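Long-range contact in monoglyceride lipase (Saccharomyces cerevisiae, PDB 4ZWN), which hydrolyses monoacylglycerols, preferably monounsaturated ones, to free fatty acids and glycerol, and also takes part in breaking down fatty acid ethyl esters: residues P24-V29 with K214-F219. The protein carries 2 engineered substitutions. Sequence-based numbering, arbitrary orientation.
Sequences PYPYKV and KAYRAF
Pro-26 sits against Tyr-216 and Phe-219 where the N-terminal arm of this alpha/beta hydrolase, running in toward strand 37-41, passes helix 214-222. No hydrogen bond joins the two segments; proline and aromatic packing does the work. Tyr-216 leads outward from the helix, its chi1 of -74° setting CG opposite the carbonyl carbon and the ring beneath the proline. Tyr-216 CB stands back, 4.4 Å from Pro-26 CG. Tyr-216 CG lies 3.8 Å from Pro-26 CG, and CD1 comes closer still to that same carbon. This is a CH-pi contact, with Pro-26 CG 20° off the ring normal. CE1 and CZ then run under Pro-26 CB, while at the ring's edge Tyr-216 CE1 looks across to CE1 of Tyr-25, 4.2 Å away. The same Pro-26 CG also touches the helix backbone, 3.4 Å from Ala-215 O.

Pro-26 CD meets Phe-219 CB at 3.7 Å. Tyr-25 brings its edge to the Phe-219 face in a T-shaped pair, centroids 5.0 Å apart and planes at 61°, led by Tyr-25 CD1, 3.6 Å from Phe-219 CZ. Lys-75 makes a cation-pi contact with Tyr-25, and Arg-79 of helix 78-86 touches both Tyr-25 and Tyr-216, so the arm and helix 214-222 share a neighbour. Tyr-27 runs alongside Tyr-216, but its hydroxyl goes off to Asp-82. At the tip of Tyr-216, OH rests 3.3 Å from Tyr-27 CB.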
ATOM      1  N   PRO A  24       7.976   9.153 -20.287  1.00 56.18           N
ATOM      2  CA  PRO A  24       8.926   9.220 -19.172  1.00 55.71           C
ATOM      3  C   PRO A  24       8.254   9.337 -17.806  1.00 49.32           C
ATOM      4  O   PRO A  24       7.119   9.803 -17.711  1.00 43.39           O
ATOM      5  CB  PRO A  24       9.727  10.484 -19.485  1.00 49.82           C
ATOM      6  CG  PRO A  24       8.746  11.361 -20.179  1.00 49.05           C
ATOM      7  CD  PRO A  24       7.875  10.439 -21.000  1.00 48.74           C
ATOM      8  N   TYR A  25       8.962   8.914 -16.765  1.00 46.04           N
ATOM      9  CA  TYR A  25       8.501   9.087 -15.394  1.00 47.21           C
ATOM     10  C   TYR A  25       8.490  10.573 -15.049  1.00 47.66           C
ATOM     11  O   TYR A  25       9.545  11.204 -14.977  1.00 53.50           O
ATOM     12  CB  TYR A  25       9.393   8.303 -14.427  1.00 40.72           C
ATOM     13  CG  TYR A  25       8.921   8.296 -12.990  1.00 45.80           C
ATOM     14  CD1 TYR A  25       7.653   7.840 -12.653  1.00 46.76           C
ATOM     15  CD2 TYR A  25       9.755   8.725 -11.966  1.00 48.67           C
ATOM     16  CE1 TYR A  25       7.224   7.826 -11.338  1.00 43.10           C
ATOM     17  CE2 TYR A  25       9.337   8.714 -10.650  1.00 43.65           C
ATOM     18  CZ  TYR A  25       8.073   8.264 -10.340  1.00 44.71           C
ATOM     19  OH  TYR A  25       7.658   8.255  -9.028  1.00 44.59           O
ATOM     20  N   PRO A  26       7.291  11.139 -14.844  1.00 44.75           N
ATOM     21  CA  PRO A  26       7.093  12.584 -14.676  1.00 45.35           C
ATOM     22  C   PRO A  26       7.838  13.177 -13.485  1.00 44.59           C
ATOM     23  O   PRO A  26       8.153  14.365 -13.497  1.00 52.11           O
ATOM     24  CB  PRO A  26       5.576  12.707 -14.472  1.00 43.08           C
ATOM     25  CG  PRO A  26       5.010  11.466 -15.073  1.00 38.82           C
ATOM     26  CD  PRO A  26       6.018  10.404 -14.778  1.00 43.51           C
ATOM     27  N   TYR A  27       8.114  12.366 -12.471  1.00 47.86           N
ATOM     28  CA  TYR A  27       8.732  12.879 -11.255  1.00 45.15           C
ATOM     29  C   TYR A  27      10.254  12.776 -11.298  1.00 47.51           C
ATOM     30  O   TYR A  27      10.813  11.763 -11.720  1.00 48.36           O
ATOM     31  CB  TYR A  27       8.191  12.141 -10.026  1.00 40.81           C
ATOM     32  CG  TYR A  27       8.852  12.564  -8.733  1.00 41.00           C
ATOM     33  CD1 TYR A  27       8.575  13.798  -8.158  1.00 39.78           C
ATOM     34  CD2 TYR A  27       9.753  11.728  -8.088  1.00 38.06           C
ATOM     35  CE1 TYR A  27       9.179  14.189  -6.979  1.00 35.93           C
ATOM     36  CE2 TYR A  27      10.361  12.110  -6.909  1.00 35.81           C
ATOM     37  CZ  TYR A  27      10.072  13.340  -6.359  1.00 35.19           C
ATOM     38  OH  TYR A  27      10.679  13.718  -5.184  1.00 40.12           O
ATOM     39  N   LYS A  28      10.910  13.845 -10.858  1.00 43.38           N
ATOM     40  CA  LYS A  28      12.363  13.891 -10.766  1.00 40.52           C
ATOM     41  C   LYS A  28      12.804  13.593  -9.338  1.00 38.82           C
ATOM     42  O   LYS A  28      12.552  14.385  -8.432  1.00 45.92           O
ATOM     43  CB  LYS A  28      12.887  15.264 -11.201  1.00 41.28           C
ATOM     44  CG  LYS A  28      12.458  15.706 -12.596  1.00 41.31           C
ATOM     45  CD  LYS A  28      13.213  14.945 -13.674  1.00 50.14           C
ATOM     46  CE  LYS A  28      13.266  15.733 -14.974  1.00 48.68           C
ATOM     47  NZ  LYS A  28      14.105  15.048 -15.998  1.00 51.43           N
ATOM     48  N   VAL A  29      13.450  12.450  -9.136  1.00 42.35           N
ATOM     49  CA  VAL A  29      13.930  12.078  -7.810  1.00 37.85           C
ATOM     50  C   VAL A  29      15.037  13.036  -7.377  1.00 41.30           C
ATOM     51  O   VAL A  29      15.938  13.346  -8.154  1.00 42.06           O
ATOM     52  CB  VAL A  29      14.444  10.624  -7.777  1.00 42.37           C
ATOM     53  CG1 VAL A  29      14.910  10.250  -6.377  1.00 39.61           C
ATOM     54  CG2 VAL A  29      13.358   9.672  -8.250  1.00 32.18           C
ATOM     55  N   LYS A 214      -2.501  13.753 -16.328  1.00 48.06           N
ATOM     56  CA  LYS A 214      -2.301  13.045 -17.588  1.00 51.52           C
ATOM     57  C   LYS A 214      -0.831  12.732 -17.832  1.00 45.07           C
ATOM     58  O   LYS A 214      -0.499  11.864 -18.636  1.00 48.72           O
ATOM     59  CB  LYS A 214      -2.864  13.862 -18.751  1.00 49.92           C
ATOM     60  CG  LYS A 214      -4.251  14.415 -18.483  1.00 63.97           C
ATOM     61  CD  LYS A 214      -4.936  14.847 -19.767  1.00 70.98           C
ATOM     62  CE  LYS A 214      -6.171  14.000 -20.030  1.00 80.33           C
ATOM     63  NZ  LYS A 214      -6.810  14.330 -21.334  1.00 78.59           N
ATOM     64  N   ALA A 215       0.047  13.444 -17.134  1.00 46.27           N
ATOM     65  CA  ALA A 215       1.476  13.184 -17.228  1.00 45.37           C
ATOM     66  C   ALA A 215       1.800  11.797 -16.679  1.00 43.84           C
ATOM     67  O   ALA A 215       2.484  11.009 -17.332  1.00 43.61           O
ATOM     68  CB  ALA A 215       2.261  14.253 -16.485  1.00 55.53           C
ATOM     69  N   TYR A 216       1.301  11.501 -15.480  1.00 44.92           N
ATOM     70  CA  TYR A 216       1.500  10.187 -14.876  1.00 42.87           C
ATOM     71  C   TYR A 216       0.662   9.123 -15.576  1.00 39.29           C
ATOM     72  O   TYR A 216       1.022   7.946 -15.587  1.00 37.93           O
ATOM     73  CB  TYR A 216       1.161  10.211 -13.387  1.00 42.17           C
ATOM     74  CG  TYR A 216       2.189  10.907 -12.525  1.00 42.81           C
ATOM     75  CD1 TYR A 216       3.341  10.247 -12.115  1.00 43.49           C
ATOM     76  CD2 TYR A 216       2.001  12.217 -12.110  1.00 36.96           C
ATOM     77  CE1 TYR A 216       4.282  10.879 -11.324  1.00 35.71           C
ATOM     78  CE2 TYR A 216       2.934  12.855 -11.321  1.00 40.19           C
ATOM     79  CZ  TYR A 216       4.072  12.182 -10.931  1.00 41.47           C
ATOM     80  OH  TYR A 216       5.004  12.818 -10.144  1.00 51.52           O
ATOM     81  N   ARG A 217      -0.465   9.540 -16.144  1.00 41.13           N
ATOM     82  CA  ARG A 217      -1.297   8.640 -16.934  1.00 42.44           C
ATOM     83  C   ARG A 217      -0.518   8.082 -18.122  1.00 46.67           C
ATOM     84  O   ARG A 217      -0.528   6.876 -18.376  1.00 39.37           O
ATOM     85  CB  ARG A 217      -2.551   9.360 -17.427  1.00 45.76           C
ATOM     86  CG  ARG A 217      -3.818   9.004 -16.680  1.00 49.43           C
ATOM     87  CD  ARG A 217      -5.023   9.673 -17.324  1.00 48.18           C
ATOM     88  NE  ARG A 217      -5.668  10.622 -16.424  1.00 53.66           N
ATOM     89  CZ  ARG A 217      -6.640  11.451 -16.786  1.00 54.95           C
ATOM     90  NH1 ARG A 217      -7.080  11.454 -18.037  1.00 58.13           N
ATOM     91  NH2 ARG A 217      -7.172  12.279 -15.897  1.00 54.49           N
ATOM     92  N   ALA A 218       0.158   8.974 -18.844  1.00 45.66           N
ATOM     93  CA  ALA A 218       0.926   8.590 -20.022  1.00 44.08           C
ATOM     94  C   ALA A 218       2.056   7.637 -19.656  1.00 46.98           C
ATOM     95  O   ALA A 218       2.311   6.661 -20.361  1.00 49.49           O
ATOM     96  CB  ALA A 218       1.476   9.822 -20.718  1.00 43.24           C
ATOM     97  N   PHE A 219       2.731   7.928 -18.548  1.00 45.82           N
ATOM     98  CA  PHE A 219       3.803   7.072 -18.055  1.00 47.48           C
ATOM     99  C   PHE A 219       3.300   5.674 -17.708  1.00 49.88           C
ATOM    100  O   PHE A 219       3.887   4.674 -18.119  1.00 47.16           O
ATOM    101  CB  PHE A 219       4.466   7.698 -16.827  1.00 42.81           C
ATOM    102  CG  PHE A 219       5.149   6.700 -15.934  1.00 45.74           C
ATOM    103  CD1 PHE A 219       6.380   6.168 -16.280  1.00 42.03           C
ATOM    104  CD2 PHE A 219       4.559   6.294 -14.744  1.00 39.36           C
ATOM    105  CE1 PHE A 219       7.010   5.250 -15.460  1.00 50.22           C
ATOM    106  CE2 PHE A 219       5.184   5.377 -13.922  1.00 39.25           C
ATOM    107  CZ  PHE A 219       6.410   4.854 -14.279  1.00 46.65           C
TER